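Uncharacterized protein (Bacteroides uniformis, PDB 4IYK) is of unknown function but is a putative carbohydrate-binding protein, with a transthyretin-clan domain followed by an E-set-clan domain. Local coordinates at residues I104-V109 against A205-V210; A123-E128 against D176-S181; Q132-K137 against T170-A175. One frame throughout, in Å; residues are numbered along the deposited sequence. Where two conformers were deposited one is given.

Interaction 1 (I104-V109 against A205-V210)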
ATOM      1  N   ILE A 104       8.250   4.560  -8.324  1.00 36.03           N
ATOM      2  CA  ILE A 104       7.413   4.113  -9.436  1.00 36.07           C
ATOM      3  C   ILE A 104       6.617   2.941  -8.895  1.00 38.64           C
ATOM      4  O   ILE A 104       7.205   1.855  -8.767  1.00 39.38           O
ATOM      5  CB  ILE A 104       8.213   3.729 -10.737  1.00 39.90           C
ATOM      6  CG1 ILE A 104       9.002   4.927 -11.301  1.00 40.22           C
ATOM      7  CG2 ILE A 104       7.274   3.104 -11.809  1.00 39.41           C
ATOM      8  CD1 ILE A 104      10.131   4.532 -12.315  1.00 42.70           C
ATOM      9  N   PRO A 105       5.309   3.129  -8.532  1.00 30.87           N
ATOM     10  CA  PRO A 105       4.518   1.975  -8.060  1.00 29.66           C
ATOM     11  C   PRO A 105       4.327   0.982  -9.195  1.00 36.06           C
ATOM     12  O   PRO A 105       4.375   1.394 -10.362  1.00 35.65           O
ATOM     13  CB  PRO A 105       3.183   2.600  -7.636  1.00 29.93           C
ATOM     14  CG  PRO A 105       3.058   3.837  -8.438  1.00 34.28           C
ATOM     15  CD  PRO A 105       4.471   4.341  -8.687  1.00 31.37           C
ATOM     16  N   TYR A 106       4.123  -0.305  -8.891  1.00 33.10           N
ATOM     17  CA  TYR A 106       3.884  -1.261  -9.978  1.00 33.19           C
ATOM     18  C   TYR A 106       2.543  -0.969 -10.636  1.00 35.29           C
ATOM     19  O   TYR A 106       2.412  -1.023 -11.851  1.00 36.30           O
ATOM     20  CB  TYR A 106       3.937  -2.709  -9.448  1.00 35.74           C
ATOM     21  CG  TYR A 106       5.271  -3.073  -8.832  1.00 37.96           C
ATOM     22  CD1 TYR A 106       6.463  -2.860  -9.526  1.00 41.19           C
ATOM     23  CD2 TYR A 106       5.344  -3.644  -7.564  1.00 38.26           C
ATOM     24  CE1 TYR A 106       7.694  -3.176  -8.961  1.00 42.21           C
ATOM     25  CE2 TYR A 106       6.571  -3.967  -6.987  1.00 39.93           C
ATOM     26  CZ  TYR A 106       7.746  -3.730  -7.693  1.00 46.70           C
ATOM     27  OH  TYR A 106       8.967  -4.038  -7.146  1.00 41.71           O
ATOM     28  N   ILE A 107       1.551  -0.611  -9.816  1.00 31.50           N
ATOM     29  CA  ILE A 107       0.193  -0.303 -10.241  1.00 31.73           C
ATOM     30  C   ILE A 107      -0.316   0.953  -9.526  1.00 34.77           C
ATOM     31  O   ILE A 107      -0.121   1.093  -8.317  1.00 31.09           O
ATOM     32  CB  ILE A 107      -0.750  -1.527  -9.934  1.00 33.58           C
ATOM     33  CG1 ILE A 107      -0.367  -2.769 -10.785  1.00 35.04           C
ATOM     34  CG2 ILE A 107      -2.257  -1.158 -10.089  1.00 31.38           C
ATOM     35  CD1 ILE A 107      -1.104  -4.019 -10.425  1.00 36.65           C
ATOM     36  N   ARG A 108      -1.064   1.803 -10.265  1.00 32.50           N
ATOM     37  CA  ARG A 108      -1.782   2.951  -9.705  1.00 31.19           C
ATOM     38  C   ARG A 108      -3.275   2.641  -9.754  1.00 34.91           C
ATOM     39  O   ARG A 108      -3.763   2.242 -10.808  1.00 35.25           O
ATOM     40  CB  ARG A 108      -1.482   4.232 -10.509  1.00 33.16           C
ATOM     41  CG  ARG A 108      -0.086   4.769 -10.354  1.00 38.60           C
ATOM     42  CD  ARG A 108       0.146   6.025 -11.203  1.00 43.08           C
ATOM     43  NE  ARG A 108       1.543   6.432 -11.063  1.00 40.32           N
ATOM     44  CZ  ARG A 108       2.515   6.177 -11.923  1.00 51.12           C
ATOM     45  NH1 ARG A 108       2.243   5.625 -13.102  1.00 46.01           N
ATOM     46  NH2 ARG A 108       3.764   6.534 -11.644  1.00 45.20           N
ATOM     47  N   VAL A 109      -4.008   2.796  -8.636  1.00 32.11           N
ATOM     48  CA  VAL A 109      -5.461   2.588  -8.671  1.00 31.00           C
ATOM     49  C   VAL A 109      -6.085   3.916  -9.089  1.00 35.91           C
ATOM     50  O   VAL A 109      -5.841   4.933  -8.440  1.00 33.44           O
ATOM     51  CB  VAL A 109      -6.065   2.044  -7.364  1.00 31.55           C
ATOM     52  CG1 VAL A 109      -7.567   1.867  -7.505  1.00 31.12           C
ATOM     53  CG2 VAL A 109      -5.411   0.728  -6.965  1.00 30.94           C
ATOM     54  N   ALA A 205       0.390  -6.727  -8.462  1.00 32.12           N
ATOM     55  CA  ALA A 205       1.057  -6.874  -9.766  1.00 33.20           C
ATOM     56  C   ALA A 205       1.871  -8.162  -9.846  1.00 39.95           C
ATOM     57  O   ALA A 205       2.159  -8.783  -8.831  1.00 39.01           O
ATOM     58  CB  ALA A 205       1.972  -5.683 -10.022  1.00 33.20           C
ATOM     59  N   ASP A 206       2.281  -8.507 -11.066  1.00 40.09           N
ATOM     60  CA  ASP A 206       3.183  -9.592 -11.431  1.00 41.61           C
ATOM     61  C   ASP A 206       4.335  -8.914 -12.208  1.00 48.14           C
ATOM     62  O   ASP A 206       4.087  -8.281 -13.241  1.00 46.44           O
ATOM     63  CB  ASP A 206       2.407 -10.653 -12.223  1.00 44.69           C
ATOM     64  CG  ASP A 206       3.251 -11.768 -12.813  1.00 61.20           C
ATOM     65  OD1 ASP A 206       4.245 -12.174 -12.164  1.00 63.21           O
ATOM     66  OD2 ASP A 206       2.905 -12.248 -13.905  1.00 65.48           O
ATOM     67  N   VAL A 207       5.563  -8.908 -11.600  1.00 47.67           N
ATOM     68  CA  VAL A 207       6.788  -8.221 -12.048  1.00 49.34           C
ATOM     69  C   VAL A 207       8.038  -9.103 -11.791  1.00 54.86           C
ATOM     70  O   VAL A 207       8.105  -9.787 -10.761  1.00 52.55           O
ATOM     71  CB  VAL A 207       6.954  -6.844 -11.304  1.00 52.12           C
ATOM     72  CG1 VAL A 207       8.069  -5.987 -11.918  1.00 53.37           C
ATOM     73  CG2 VAL A 207       5.648  -6.052 -11.223  1.00 49.91           C
ATOM     74  N   SER A 208       9.057  -9.042 -12.689  1.00 54.23           N
ATOM     75  CA  SER A 208      10.291  -9.806 -12.502  1.00 55.50           C
ATOM     76  C   SER A 208      11.484  -8.998 -11.985  1.00 59.50           C
ATOM     77  O   SER A 208      11.592  -7.808 -12.257  1.00 59.98           O
ATOM     78  CB  SER A 208      10.713 -10.427 -13.813  1.00 62.99           C
ATOM     79  OG  SER A 208      11.909  -9.795 -14.228  1.00 72.19           O
ATOM     80  N   GLY A 209      12.446  -9.699 -11.381  1.00 56.80           N
ATOM     81  CA  GLY A 209      13.714  -9.126 -10.915  1.00 55.79           C
ATOM     82  C   GLY A 209      13.599  -8.313  -9.645  1.00 53.89           C
ATOM     83  O   GLY A 209      14.609  -7.900  -9.070  1.00 49.30           O
ATOM     84  N   VAL A 210      12.352  -8.147  -9.161  1.00 49.80           N
ATOM     85  CA  VAL A 210      12.044  -7.280  -8.047  1.00 48.23           C
ATOM     86  C   VAL A 210      11.706  -8.055  -6.786  1.00 52.16           C
ATOM     87  O   VAL A 210      11.212  -7.466  -5.824  1.00 50.71           O
ATOM     88  CB  VAL A 210      10.926  -6.284  -8.456  1.00 50.88           C
ATOM     89  CG1 VAL A 210      11.306  -5.545  -9.751  1.00 51.62           C
ATOM     90  CG2 VAL A 210       9.581  -6.988  -8.613  1.00 49.90           C
TER
HETATM   91  O   HOH W   1       9.195  -5.812  -5.136  1.00 35.66           O
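Tyr106 meets Ala205, Val207 and Val210 at one end of a beta sandwich, where the turn leading into strand 107-117 of one sheet faces the end of strand 196-206 of the other sheet and the loop beyond it. A sandwich of this kind is consistent with the immunoglobulin-like E-set clan. No direct hydrogen bond crosses the contact; apolar packing and one water carry it. The tyrosine CG stands anti to its own carbonyl carbon (chi1 -60°); the ring beyond it passes under Val207 and ends at Val210. At its root, Tyr106 CB touches Ala205 CB at 3.6 Å. That same methyl group also receives the end of Ile107, whose CD1 comes within 3.5 Å of Ala205 CB. Further out, Val207 lays CG2 over one face of the ring in a CH-pi contact, 4.1 Å from the Tyr106 centroid and 26° off the normal, displaced toward the rim near CD1 and CG. Val210 approaches tip to tip, its CB 3.3 Å from Tyr106 OH, with CG2 packed beside the same oxygen. Water 1 bridges this end, lying 2.7 Å from Tyr106 OH and donating to Val210 O at 2.7 Å. Around the pair, the ring of Tyr83 packs edge-to-face with Tyr106, and Asn216 OD1 accepts a hydrogen bond from Ile107 N. The tyrosine therefore works in two ways: its hydrocarbon part fills a buried joint between strand ends, while its hydroxyl, though pressed against valine carbons, keeps a polar partner in the water that ties it to the loop backbone.

Interaction 2 (A123-E128 against D176-S181); sequences ATFSLE and DIYTLS
Ala123 with Leu180 and Phe125 with Tyr178 form antiparallel hydrogen-bonded pairs, with Thr124 and Thr179 as the non-hydrogen-bonded pair between them, and the two short strand segments run at 156° to each other. This is the pairing of strands 120-129 and 178-183, the latter an outermost strand in its three-stranded sheet of an E-set-type sandwich. The bonds are not equal: Tyr178 N donates almost straight to Phe125 O at 2.8 Å, whereas Phe125 N to Tyr178 O is longer, 3.2 Å, and more bent. Phe125, Tyr178 and Leu180 turn to the face that meets the opposite sheet, where Ile139 and Ile201 lie. Phe125 places CG in the crowded position between its backbone N and carbonyl carbon (chi1 58°), and its ring end comes close to the neighbouring strand. There Tyr178 CB sits over one ring face, 3.6 Å from Phe125 CZ, as a CH-pi contact. The Phe125 and Tyr178 rings lie close to parallel, yet their centroids are 5.8 Å apart and little of one covers the other. Leu180 CD1 takes the edge of the phenylalanine, 3.8 Å from its CE1, and Leu127 crosses the tyrosine at about a right angle, bringing CD1 to 3.8 Å from Tyr178 CE2. On the other face Thr124 and Thr179 lie side by side, CG2 of the first against OG1 of the second. Past the ladder, Asp176 O accepts from two donors: water 2, which itself accepts a hydrogen bond from Leu127 N, and Ser126 OG, which reaches Asp176 O at 2.9 Å from above the carbonyl plane, 42° out of it.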
ATOM      1  N   ALA A 123     -17.128  -1.614  -4.925  1.00 30.70           N
ATOM      2  CA  ALA A 123     -15.925  -0.878  -5.293  1.00 29.38           C
ATOM      3  C   ALA A 123     -15.810  -0.842  -6.812  1.00 34.41           C
ATOM      4  O   ALA A 123     -16.060  -1.853  -7.464  1.00 34.00           O
ATOM      5  CB  ALA A 123     -14.691  -1.534  -4.679  1.00 28.89           C
ATOM      6  N   THR A 124     -15.543   0.341  -7.377  1.00 31.95           N
ATOM      7  CA  THR A 124     -15.344   0.539  -8.817  1.00 33.70           C
ATOM      8  C   THR A 124     -14.060   1.321  -8.980  1.00 36.10           C
ATOM      9  O   THR A 124     -13.749   2.193  -8.157  1.00 35.47           O
ATOM     10  CB  THR A 124     -16.548   1.194  -9.517  1.00 45.79           C
ATOM     11  OG1 THR A 124     -16.827   2.452  -8.907  1.00 49.71           O
ATOM     12  CG2 THR A 124     -17.785   0.305  -9.517  1.00 41.61           C
ATOM     13  N   PHE A 125     -13.277   0.961 -10.004  1.00 32.84           N
ATOM     14  CA  PHE A 125     -11.956   1.533 -10.222  1.00 31.45           C
ATOM     15  C   PHE A 125     -11.348   1.074 -11.545  1.00 37.12           C
ATOM     16  O   PHE A 125     -11.811   0.125 -12.180  1.00 39.27           O
ATOM     17  CB  PHE A 125     -10.986   1.144  -9.047  1.00 30.75           C
ATOM     18  CG  PHE A 125     -10.804  -0.344  -8.823  1.00 31.27           C
ATOM     19  CD1 PHE A 125     -11.737  -1.079  -8.093  1.00 32.75           C
ATOM     20  CD2 PHE A 125      -9.705  -1.017  -9.352  1.00 33.75           C
ATOM     21  CE1 PHE A 125     -11.573  -2.458  -7.902  1.00 32.94           C
ATOM     22  CE2 PHE A 125      -9.535  -2.394  -9.136  1.00 35.72           C
ATOM     23  CZ  PHE A 125     -10.463  -3.099  -8.406  1.00 32.51           C
ATOM     24  N   SER A 126     -10.280   1.760 -11.926  1.00 33.08           N
ATOM     25  CA  SER A 126      -9.429   1.482 -13.065  1.00 34.00           C
ATOM     26  C   SER A 126      -8.019   1.297 -12.551  1.00 37.89           C
ATOM     27  O   SER A 126      -7.725   1.659 -11.409  1.00 36.13           O
ATOM     28  CB  SER A 126      -9.501   2.626 -14.082  1.00 39.49           C
ATOM     29  OG  SER A 126     -10.666   2.482 -14.875  1.00 53.70           O
ATOM     30  N   LEU A 127      -7.133   0.782 -13.401  1.00 37.11           N
ATOM     31  CA  LEU A 127      -5.738   0.535 -13.053  1.00 36.54           C
ATOM     32  C   LEU A 127      -4.824   1.046 -14.132  1.00 40.94           C
ATOM     33  O   LEU A 127      -5.166   1.028 -15.317  1.00 42.26           O
ATOM     34  CB  LEU A 127      -5.454  -0.961 -12.805  1.00 36.04           C
ATOM     35  CG  LEU A 127      -6.261  -1.653 -11.694  1.00 38.01           C
ATOM     36  CD1 LEU A 127      -6.007  -3.143 -11.701  1.00 39.67           C
ATOM     37  CD2 LEU A 127      -5.947  -1.099 -10.328  1.00 34.71           C
ATOM     38  N   GLU A 128      -3.644   1.476 -13.706  1.00 36.46           N
ATOM     39  CA  GLU A 128      -2.602   1.983 -14.569  1.00 38.30           C
ATOM     40  C   GLU A 128      -1.300   1.286 -14.183  1.00 39.80           C
ATOM     41  O   GLU A 128      -0.984   1.181 -13.005  1.00 37.54           O
ATOM     42  CB  GLU A 128      -2.549   3.500 -14.386  1.00 39.51           C
ATOM     43  CG  GLU A 128      -1.567   4.255 -15.239  1.00 52.03           C
ATOM     44  CD  GLU A 128      -1.608   5.728 -14.880  1.00 76.20           C
ATOM     45  OE1 GLU A 128      -2.705   6.329 -14.955  1.00 62.46           O
ATOM     46  OE2 GLU A 128      -0.560   6.261 -14.447  1.00 68.90           O
ATOM     47  N   ASP A 176     -10.266  -0.144 -18.812  1.00 49.99           N
ATOM     48  CA  ASP A 176     -11.038  -1.207 -18.155  1.00 47.49           C
ATOM     49  C   ASP A 176     -11.570  -0.804 -16.776  1.00 48.49           C
ATOM     50  O   ASP A 176     -10.844  -0.226 -15.959  1.00 47.13           O
ATOM     51  CB  ASP A 176     -10.205  -2.496 -18.024  1.00 47.87           C
ATOM     52  CG  ASP A 176      -9.841  -3.154 -19.350  1.00 59.84           C
ATOM     53  OD1 ASP A 176     -10.368  -2.716 -20.400  1.00 63.05           O
ATOM     54  OD2 ASP A 176      -9.029  -4.101 -19.336  1.00 63.51           O
ATOM     55  N   ILE A 177     -12.851  -1.109 -16.533  1.00 44.28           N
ATOM     56  CA  ILE A 177     -13.497  -0.830 -15.254  1.00 42.38           C
ATOM     57  C   ILE A 177     -13.645  -2.137 -14.492  1.00 44.00           C
ATOM     58  O   ILE A 177     -14.242  -3.101 -14.993  1.00 44.93           O
ATOM     59  CB  ILE A 177     -14.856  -0.078 -15.376  1.00 46.44           C
ATOM     60  CG1 ILE A 177     -14.813   1.123 -16.381  1.00 48.91           C
ATOM     61  CG2 ILE A 177     -15.400   0.319 -13.985  1.00 43.16           C
ATOM     62  CD1 ILE A 177     -14.010   2.400 -15.942  1.00 58.60           C
ATOM     63  N   TYR A 178     -13.093  -2.162 -13.276  1.00 38.79           N
ATOM     64  CA  TYR A 178     -13.183  -3.316 -12.388  1.00 36.88           C
ATOM     65  C   TYR A 178     -14.236  -3.060 -11.325  1.00 39.06           C
ATOM     66  O   TYR A 178     -14.400  -1.925 -10.892  1.00 37.17           O
ATOM     67  CB  TYR A 178     -11.821  -3.621 -11.750  1.00 36.43           C
ATOM     68  CG  TYR A 178     -10.767  -4.087 -12.732  1.00 39.53           C
ATOM     69  CD1 TYR A 178     -10.628  -5.436 -13.047  1.00 42.10           C
ATOM     70  CD2 TYR A 178      -9.876  -3.188 -13.310  1.00 40.53           C
ATOM     71  CE1 TYR A 178      -9.640  -5.877 -13.925  1.00 43.73           C
ATOM     72  CE2 TYR A 178      -8.889  -3.615 -14.196  1.00 42.69           C
ATOM     73  CZ  TYR A 178      -8.773  -4.963 -14.497  1.00 51.58           C
ATOM     74  OH  TYR A 178      -7.806  -5.407 -15.363  1.00 53.09           O
ATOM     75  N   THR A 179     -14.973  -4.108 -10.933  1.00 36.57           N
ATOM     76  CA  THR A 179     -15.987  -4.049  -9.863  1.00 34.08           C
ATOM     77  C   THR A 179     -15.751  -5.180  -8.876  1.00 34.51           C
ATOM     78  O   THR A 179     -15.578  -6.329  -9.287  1.00 34.47           O
ATOM     79  CB  THR A 179     -17.419  -4.113 -10.464  1.00 43.95           C
ATOM     80  OG1 THR A 179     -17.589  -3.021 -11.379  1.00 46.34           O
ATOM     81  CG2 THR A 179     -18.514  -4.042  -9.396  1.00 39.39           C
ATOM     82  N   LEU A 180     -15.741  -4.855  -7.568  1.00 29.10           N
ATOM     83  CA  LEU A 180     -15.654  -5.812  -6.457  1.00 28.13           C
ATOM     84  C   LEU A 180     -16.819  -5.531  -5.514  1.00 31.45           C
ATOM     85  O   LEU A 180     -17.285  -4.398  -5.435  1.00 31.25           O
ATOM     86  CB  LEU A 180     -14.292  -5.794  -5.725  1.00 26.33           C
ATOM     87  CG  LEU A 180     -13.073  -6.163  -6.604  1.00 29.70           C
ATOM     88  CD1 LEU A 180     -11.794  -5.715  -5.956  1.00 27.69           C
ATOM     89  CD2 LEU A 180     -13.038  -7.675  -6.958  1.00 31.14           C
ATOM     90  N   SER A 181     -17.331  -6.573  -4.857  1.00 28.78           N
ATOM     91  CA  SER A 181     -18.516  -6.485  -4.003  1.00 27.86           C
ATOM     92  C   SER A 181     -18.387  -7.257  -2.720  1.00 32.26           C
ATOM     93  O   SER A 181     -17.817  -8.361  -2.713  1.00 32.10           O
ATOM     94  CB  SER A 181     -19.729  -7.061  -4.743  1.00 32.92           C
ATOM     95  OG  SER A 181     -20.257  -6.168  -5.704  1.00 44.42           O
TER
HETATM   96  O   HOH W   2      -8.208  -0.605 -15.753  1.00 41.62           O

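Interaction 3 (Q132-K137 against T170-A175)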
ATOM      1  N   GLN A 132       5.250  -0.621 -18.709  1.00 43.77           N
ATOM      2  CA  GLN A 132       4.516  -1.428 -19.693  0.50 44.90           C
ATOM      3  C   GLN A 132       4.583  -2.928 -19.402  1.00 49.70           C
ATOM      4  O   GLN A 132       3.605  -3.635 -19.638  1.00 50.30           O
ATOM      5  CB  GLN A 132       5.027  -1.158 -21.116  0.50 48.85           C
ATOM      6  CG  GLN A 132       4.404   0.080 -21.762  0.50 64.13           C
ATOM      7  CD  GLN A 132       4.747   0.243 -23.230  0.50 75.64           C
ATOM      8  OE1 GLN A 132       5.863  -0.046 -23.689  0.50 67.80           O
ATOM      9  NE2 GLN A 132       3.799   0.769 -23.991  0.50 66.83           N
ATOM     10  N   GLU A 133       5.723  -3.409 -18.880  1.00 47.77           N
ATOM     11  CA  GLU A 133       5.973  -4.821 -18.547  1.00 48.50           C
ATOM     12  C   GLU A 133       5.087  -5.362 -17.421  1.00 49.87           C
ATOM     13  O   GLU A 133       4.952  -6.588 -17.306  1.00 48.94           O
ATOM     14  CB  GLU A 133       7.463  -5.051 -18.187  1.00 51.00           C
ATOM     15  CG  GLU A 133       7.977  -4.167 -17.053  1.00 64.83           C
ATOM     16  CD  GLU A 133       9.295  -4.551 -16.400  1.00 82.00           C
ATOM     17  OE1 GLU A 133      10.240  -4.919 -17.137  1.00 90.54           O
ATOM     18  OE2 GLU A 133       9.393  -4.448 -15.153  1.00 50.87           O
ATOM     19  N   VAL A 134       4.493  -4.470 -16.579  1.00 43.30           N
ATOM     20  CA  VAL A 134       3.673  -4.867 -15.432  1.00 39.63           C
ATOM     21  C   VAL A 134       2.353  -5.500 -15.855  1.00 43.25           C
ATOM     22  O   VAL A 134       1.622  -4.921 -16.656  1.00 43.48           O
ATOM     23  CB  VAL A 134       3.388  -3.696 -14.441  1.00 39.40           C
ATOM     24  CG1 VAL A 134       2.602  -4.184 -13.233  1.00 35.82           C
ATOM     25  CG2 VAL A 134       4.676  -3.014 -13.998  1.00 39.13           C
ATOM     26  N   LYS A 135       2.040  -6.661 -15.247  1.00 39.39           N
ATOM     27  CA  LYS A 135       0.788  -7.396 -15.420  1.00 39.97           C
ATOM     28  C   LYS A 135       0.020  -7.467 -14.084  1.00 41.29           C
ATOM     29  O   LYS A 135       0.579  -7.191 -13.014  1.00 39.93           O
ATOM     30  CB  LYS A 135       1.037  -8.800 -15.994  1.00 44.70           C
ATOM     31  CG  LYS A 135       1.661  -8.768 -17.395  1.00 47.86           C
ATOM     32  CD  LYS A 135       1.619 -10.143 -18.075  1.00 54.66           C
ATOM     33  CE  LYS A 135       0.417 -10.284 -18.979  1.00 72.65           C
ATOM     34  NZ  LYS A 135       0.508 -11.497 -19.840  1.00 94.22           N
ATOM     35  N   LEU A 136      -1.272  -7.812 -14.157  1.00 36.67           N
ATOM     36  CA  LEU A 136      -2.157  -7.893 -13.001  1.00 33.37           C
ATOM     37  C   LEU A 136      -2.349  -9.338 -12.548  1.00 40.46           C
ATOM     38  O   LEU A 136      -2.758 -10.177 -13.343  1.00 41.86           O
ATOM     39  CB  LEU A 136      -3.512  -7.263 -13.353  1.00 32.40           C
ATOM     40  CG  LEU A 136      -4.588  -7.235 -12.247  1.00 34.22           C
ATOM     41  CD1 LEU A 136      -4.196  -6.297 -11.105  1.00 31.23           C
ATOM     42  CD2 LEU A 136      -5.910  -6.804 -12.824  1.00 36.26           C
ATOM     43  N   LYS A 137      -2.091  -9.609 -11.263  1.00 37.01           N
ATOM     44  CA  LYS A 137      -2.222 -10.938 -10.658  1.00 36.16           C
ATOM     45  C   LYS A 137      -3.515 -11.035  -9.824  1.00 39.19           C
ATOM     46  O   LYS A 137      -4.246 -12.017  -9.953  1.00 39.79           O
ATOM     47  CB  LYS A 137      -0.986 -11.238  -9.790  1.00 38.19           C
ATOM     48  CG  LYS A 137      -0.809 -12.702  -9.413  1.00 55.23           C
ATOM     49  CD  LYS A 137       0.407 -12.881  -8.512  1.00 78.92           C
ATOM     50  CE  LYS A 137       0.540 -14.285  -7.962  1.00100.08           C
ATOM     51  NZ  LYS A 137       1.588 -14.378  -6.911  1.00113.13           N
ATOM     52  N   THR A 170      -2.961 -11.064 -16.084  1.00 47.49           N
ATOM     53  CA  THR A 170      -3.557 -10.373 -17.228  1.00 47.39           C
ATOM     54  C   THR A 170      -2.907  -9.003 -17.531  1.00 49.99           C
ATOM     55  O   THR A 170      -2.207  -8.434 -16.687  1.00 46.74           O
ATOM     56  CB  THR A 170      -5.084 -10.248 -16.967  1.00 49.59           C
ATOM     57  OG1 THR A 170      -5.766 -10.025 -18.196  1.00 55.77           O
ATOM     58  CG2 THR A 170      -5.448  -9.163 -15.954  1.00 41.92           C
ATOM     59  N   ALA A 171      -3.156  -8.481 -18.747  1.00 48.88           N
ATOM     60  CA  ALA A 171      -2.649  -7.177 -19.188  1.00 48.96           C
ATOM     61  C   ALA A 171      -3.393  -6.047 -18.481  1.00 51.30           C
ATOM     62  O   ALA A 171      -4.589  -6.174 -18.226  1.00 50.16           O
ATOM     63  CB  ALA A 171      -2.806  -7.029 -20.692  1.00 51.78           C
ATOM     64  N   ILE A 172      -2.698  -4.928 -18.206  1.00 48.50           N
ATOM     65  CA  ILE A 172      -3.331  -3.758 -17.582  1.00 46.08           C
ATOM     66  C   ILE A 172      -3.654  -2.779 -18.713  1.00 51.93           C
ATOM     67  O   ILE A 172      -2.775  -2.400 -19.493  1.00 51.59           O
ATOM     68  CB  ILE A 172      -2.502  -3.108 -16.428  1.00 45.96           C
ATOM     69  CG1 ILE A 172      -2.308  -4.089 -15.259  1.00 44.10           C
ATOM     70  CG2 ILE A 172      -3.163  -1.792 -15.913  1.00 43.18           C
ATOM     71  CD1 ILE A 172      -1.051  -3.812 -14.372  1.00 42.81           C
ATOM     72  N   ASN A 173      -4.932  -2.404 -18.796  1.00 49.82           N
ATOM     73  CA  ASN A 173      -5.496  -1.457 -19.747  1.00 51.41           C
ATOM     74  C   ASN A 173      -6.313  -0.438 -18.936  1.00 53.97           C
ATOM     75  O   ASN A 173      -7.319  -0.806 -18.333  1.00 51.15           O
ATOM     76  CB  ASN A 173      -6.350  -2.216 -20.779  1.00 56.01           C
ATOM     77  CG  ASN A 173      -6.973  -1.377 -21.868  1.00 91.14           C
ATOM     78  OD1 ASN A 173      -7.240  -0.174 -21.716  1.00 83.30           O
ATOM     79  ND2 ASN A 173      -7.270  -2.027 -22.986  1.00 91.93           N
ATOM     80  N   SER A 174      -5.869   0.836 -18.936  1.00 52.04           N
ATOM     81  CA  SER A 174      -6.414   1.988 -18.199  1.00 51.15           C
ATOM     82  C   SER A 174      -7.913   2.241 -18.397  1.00 55.78           C
ATOM     83  O   SER A 174      -8.556   2.815 -17.518  1.00 53.34           O
ATOM     84  CB  SER A 174      -5.662   3.252 -18.592  1.00 57.88           C
ATOM     85  OG  SER A 174      -4.285   3.133 -18.271  1.00 73.21           O
ATOM     86  N   ALA A 175      -8.447   1.860 -19.561  1.00 55.88           N
ATOM     87  CA  ALA A 175      -9.845   2.040 -19.924  1.00 56.27           C
ATOM     88  C   ALA A 175     -10.779   1.044 -19.200  1.00 57.07           C
ATOM     89  O   ALA A 175     -11.953   1.358 -19.007  1.00 57.51           O
ATOM     90  CB  ALA A 175      -9.993   1.899 -21.428  1.00 60.05           C
TER
HETATM   91  O   HOH W   3       0.034  -4.575 -18.761  1.00 51.79           O
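Leu136 and Thr170 lie side by side and point the same way, with Leu136 CB 3.8 Å from Thr170 CG2 and the leucine CD2 closing on the same methyl. Ile172 follows: CG1 packs on Leu136 CB at 3.9 Å, while CD1 runs on to Val134, meeting its CG1 at 3.8 Å as the two side chains cross obliquely. Lys135 takes another course. Its chain bends at chi3 (95°), which sets CE over the Thr170 carbonyl group, and its CB lies 3.3 Å from Thr170 O. The backbones beneath form a short antiparallel join between strands 135-144 and 169-171, in the sheet of the E-set-type sandwich that also holds strand 196-206. Leu136 and Thr170 are its hydrogen-bonded pair: Leu136 N to Thr170 O is nearly straight at 2.8 Å, and the return bond from Thr170 N to Leu136 O is more bent. Beyond that pair the chains are joined through water 3, which accepts from Ile172 N at 2.8 Å and donates to Val134 O. Inward, Leu127 and Ile107 of the other sheet touch both Leu136 and Ile172.

The three contacts lie one within another along the chain: 104-109 closes with 205-210, inside that 123-128 with 176-181, and inside that 132-137 with 170-175. Centres of interactions 1 and 3 are about 10 Å apart, 2 and 3 about 13 Å, 1 and 2 about 17 Å. Strands 107-117 and 120-129 are neighbours in one sheet, so interactions 1 and 2 share it, linked by the Arg108-Glu128 salt bridge; strands 135-144 and 196-206 join interactions 1 and 3 in the other. Side chains of Ile107 and Val109 on Leu127, and of Tyr178 on Leu136, add to the packing, and all six segments lie in the C-terminal, E-set-clan part of the chain.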